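Local structure of DNA polymerase III, beta subunit (Eubacterium rectale, 3T0P) at residues Thr255-Asn260 with Leu339-Pro344. The protein probably tethers DNA polymerases to the template and makes them processive, as a beta sliding clamp that forms a ring-shaped head-to-tail homodimer around DNA. Residues are numbered along the deposited sequence; the frame is centred on the assembly and turned at random.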
ATOM      1  N   THR B 255       5.764 -40.491  12.807  1.00 50.46           N
ATOM      2  CA  THR B 255       6.486 -39.391  13.445  1.00 49.46           C
ATOM      3  C   THR B 255       5.501 -38.324  13.907  1.00 51.93           C
ATOM      4  O   THR B 255       4.619 -37.928  13.145  1.00 50.63           O
ATOM      5  CB  THR B 255       7.516 -38.778  12.451  1.00 55.16           C
ATOM      6  OG1 THR B 255       8.279 -39.814  11.809  1.00 50.44           O
ATOM      7  CG2 THR B 255       8.441 -37.735  13.105  1.00 51.06           C
ATOM      8  N   LYS B 256       5.673 -37.837  15.142  1.00 48.84           N
ATOM      9  CA  LYS B 256       4.888 -36.737  15.689  1.00 47.60           C
ATOM     10  C   LYS B 256       5.859 -35.692  16.216  1.00 52.25           C
ATOM     11  O   LYS B 256       6.765 -36.022  16.981  1.00 53.49           O
ATOM     12  CB  LYS B 256       3.923 -37.212  16.786  1.00 51.37           C
ATOM     13  CG  LYS B 256       3.059 -36.086  17.348  1.00 57.89           C
ATOM     14  CD  LYS B 256       2.354 -36.492  18.616  1.00 71.54           C
ATOM     15  CE  LYS B 256       1.618 -35.330  19.226  1.00 78.22           C
ATOM     16  NZ  LYS B 256       0.756 -35.771  20.346  1.00 92.26           N
ATOM     17  N   VAL B 257       5.688 -34.442  15.792  1.00 48.58           N
ATOM     18  CA  VAL B 257       6.573 -33.343  16.187  1.00 47.31           C
ATOM     19  C   VAL B 257       5.776 -32.256  16.893  1.00 50.19           C
ATOM     20  O   VAL B 257       4.781 -31.772  16.364  1.00 49.22           O
ATOM     21  CB  VAL B 257       7.358 -32.773  14.953  1.00 48.22           C
ATOM     22  CG1 VAL B 257       8.153 -31.528  15.310  1.00 46.64           C
ATOM     23  CG2 VAL B 257       8.274 -33.836  14.354  1.00 47.70           C
ATOM     24  N   ARG B 258       6.227 -31.867  18.076  1.00 46.98           N
ATOM     25  CA  ARG B 258       5.648 -30.738  18.789  1.00 46.23           C
ATOM     26  C   ARG B 258       6.684 -29.631  18.625  1.00 48.63           C
ATOM     27  O   ARG B 258       7.844 -29.852  18.967  1.00 47.75           O
ATOM     28  CB  ARG B 258       5.350 -31.100  20.267  1.00 49.26           C
ATOM     29  CG  ARG B 258       4.661 -29.992  21.081  1.00 58.88           C
ATOM     30  CD  ARG B 258       3.166 -30.199  21.203  1.00 77.24           C
ATOM     31  NE  ARG B 258       2.489 -29.037  21.788  1.00 87.87           N
ATOM     32  CZ  ARG B 258       1.188 -28.974  22.058  1.00 97.02           C
ATOM     33  NH1 ARG B 258       0.399 -30.011  21.805  1.00 89.85           N
ATOM     34  NH2 ARG B 258       0.667 -27.879  22.595  1.00 76.98           N
ATOM     35  N   ILE B 259       6.285 -28.473  18.037  1.00 42.78           N
ATOM     36  CA  ILE B 259       7.179 -27.367  17.753  1.00 40.54           C
ATOM     37  C   ILE B 259       6.460 -26.049  18.006  1.00 45.79           C
ATOM     38  O   ILE B 259       5.256 -25.943  17.777  1.00 47.29           O
ATOM     39  CB  ILE B 259       7.667 -27.482  16.265  1.00 42.58           C
ATOM     40  CG1 ILE B 259       8.772 -26.437  15.884  1.00 41.52           C
ATOM     41  CG2 ILE B 259       6.488 -27.478  15.243  1.00 41.45           C
ATOM     42  CD1 ILE B 259       9.458 -26.718  14.563  1.00 42.09           C
ATOM     43  N   ASN B 260       7.207 -25.030  18.431  1.00 41.03           N
ATOM     44  CA  ASN B 260       6.679 -23.691  18.626  1.00 39.00           C
ATOM     45  C   ASN B 260       6.288 -23.125  17.237  1.00 41.41           C
ATOM     46  O   ASN B 260       7.105 -23.113  16.315  1.00 39.80           O
ATOM     47  CB  ASN B 260       7.729 -22.831  19.349  1.00 35.71           C
ATOM     48  CG  ASN B 260       7.296 -21.396  19.525  1.00 48.70           C
ATOM     49  OD1 ASN B 260       7.364 -20.589  18.609  1.00 46.36           O
ATOM     50  ND2 ASN B 260       6.782 -21.065  20.685  1.00 47.71           N
ATOM     51  N   LEU B 339       2.878 -31.750  14.310  1.00 45.50           N
ATOM     52  CA  LEU B 339       3.075 -32.196  12.931  1.00 44.62           C
ATOM     53  C   LEU B 339       3.061 -33.727  12.941  1.00 49.09           C
ATOM     54  O   LEU B 339       3.698 -34.314  13.803  1.00 50.23           O
ATOM     55  CB  LEU B 339       4.375 -31.646  12.324  1.00 43.60           C
ATOM     56  CG  LEU B 339       4.656 -30.134  12.510  1.00 47.07           C
ATOM     57  CD1 LEU B 339       6.070 -29.795  12.075  1.00 45.73           C
ATOM     58  CD2 LEU B 339       3.649 -29.257  11.777  1.00 47.76           C
ATOM     59  N   TYR B 340       2.286 -34.366  12.048  1.00 44.09           N
ATOM     60  CA  TYR B 340       2.180 -35.820  11.959  1.00 44.71           C
ATOM     61  C   TYR B 340       2.641 -36.266  10.603  1.00 49.81           C
ATOM     62  O   TYR B 340       2.162 -35.751   9.586  1.00 47.96           O
ATOM     63  CB  TYR B 340       0.721 -36.303  12.204  1.00 46.01           C
ATOM     64  CG  TYR B 340       0.196 -35.972  13.580  1.00 48.26           C
ATOM     65  CD1 TYR B 340      -0.412 -34.748  13.839  1.00 50.27           C
ATOM     66  CD2 TYR B 340       0.382 -36.843  14.640  1.00 51.42           C
ATOM     67  CE1 TYR B 340      -0.880 -34.428  15.109  1.00 53.05           C
ATOM     68  CE2 TYR B 340      -0.081 -36.540  15.914  1.00 53.84           C
ATOM     69  CZ  TYR B 340      -0.718 -35.334  16.145  1.00 63.87           C
ATOM     70  OH  TYR B 340      -1.173 -35.046  17.406  1.00 66.67           O
HETATM   71  N   MSE B 341       3.556 -37.243  10.571  1.00 47.89           N
HETATM   72  CA  MSE B 341       4.090 -37.738   9.302  1.00 48.14           C
HETATM   73  C   MSE B 341       4.139 -39.223   9.284  1.00 52.95           C
HETATM   74  O   MSE B 341       4.323 -39.830  10.332  1.00 53.89           O
HETATM   75  CB  MSE B 341       5.525 -37.194   9.075  1.00 49.54           C
HETATM   76  CG  MSE B 341       5.563 -35.831   8.454  1.00 56.21           C
HETATM   77 SE   MSE B 341       6.852 -34.640   9.301  0.75 63.38          SE
HETATM   78  CE  MSE B 341       6.127 -34.746  11.193  1.00 58.41           C
ATOM     79  N   VAL B 342       4.114 -39.809   8.089  1.00 51.97           N
ATOM     80  CA  VAL B 342       4.323 -41.250   7.923  1.00 53.47           C
ATOM     81  C   VAL B 342       5.691 -41.449   7.307  1.00 58.82           C
ATOM     82  O   VAL B 342       6.546 -42.113   7.902  1.00 60.50           O
ATOM     83  CB  VAL B 342       3.226 -41.973   7.100  1.00 57.65           C
ATOM     84  CG1 VAL B 342       3.582 -43.452   6.926  1.00 58.82           C
ATOM     85  CG2 VAL B 342       1.867 -41.831   7.753  1.00 56.66           C
ATOM     86  N   ASN B 343       5.904 -40.866   6.111  1.00 54.00           N
ATOM     87  CA  ASN B 343       7.151 -41.015   5.370  1.00 53.52           C
ATOM     88  C   ASN B 343       7.378 -39.794   4.438  1.00 54.67           C
ATOM     89  O   ASN B 343       6.456 -38.985   4.256  1.00 54.35           O
ATOM     90  CB  ASN B 343       7.147 -42.362   4.605  1.00 53.39           C
ATOM     91  CG  ASN B 343       6.087 -42.501   3.554  1.00 72.12           C
ATOM     92  OD1 ASN B 343       5.992 -41.692   2.616  1.00 61.61           O
ATOM     93  ND2 ASN B 343       5.299 -43.562   3.662  1.00 63.49           N
ATOM     94  N   PRO B 344       8.581 -39.663   3.818  1.00 49.50           N
ATOM     95  CA  PRO B 344       8.870 -38.462   3.000  1.00 47.43           C
ATOM     96  C   PRO B 344       8.003 -38.254   1.749  1.00 53.83           C
ATOM     97  O   PRO B 344       8.079 -37.190   1.133  1.00 51.79           O
ATOM     98  CB  PRO B 344      10.333 -38.654   2.604  1.00 48.22           C
ATOM     99  CG  PRO B 344      10.893 -39.523   3.673  1.00 53.52           C
ATOM    100  CD  PRO B 344       9.791 -40.496   3.970  1.00 50.21           C
TER
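The ring of Y340 and the extended chain of K256 lie side by side, pointing the same way; K256 CG approaches the ring obliquely, 3.5 Å from Y340 CE2, and Y253 makes an edge-to-face contact with the same ring. K256 and Y340 form a non-hydrogen-bonded pair of neighbouring antiparallel strands, 255-260 and 336-341, in the C-terminal domain of the sliding clamp. Tyrosine suits this partly exposed face by offering a flat apolar ring and a polar hydroxyl, lysine by its long row of methylenes. CG, anti to the backbone N (chi1 -178°), starts the chain beside the ring, and its extended continuation brings K256 CE to 3.3 Å from Y340 OH. An alanine in place of Y340 would probably leave K256's methylenes free to turn and Y253 without its ring partner. T255, V257, I259, L339 and M341 cover the other, buried face, where apolar residues suit contact with M292 and I316 of the domain's second sheet. T255 is the polar exception, its OG1 hydrogen-bonded to the carbonyl O of K314. Selenomethionine M341 bends at chi2 and chi3, its CE 3.9 Å from V257 CG2. Four backbone hydrogen bonds join the strands; in one, L339 N donates to V257 O at 2.8 Å, nearly straight at 167°.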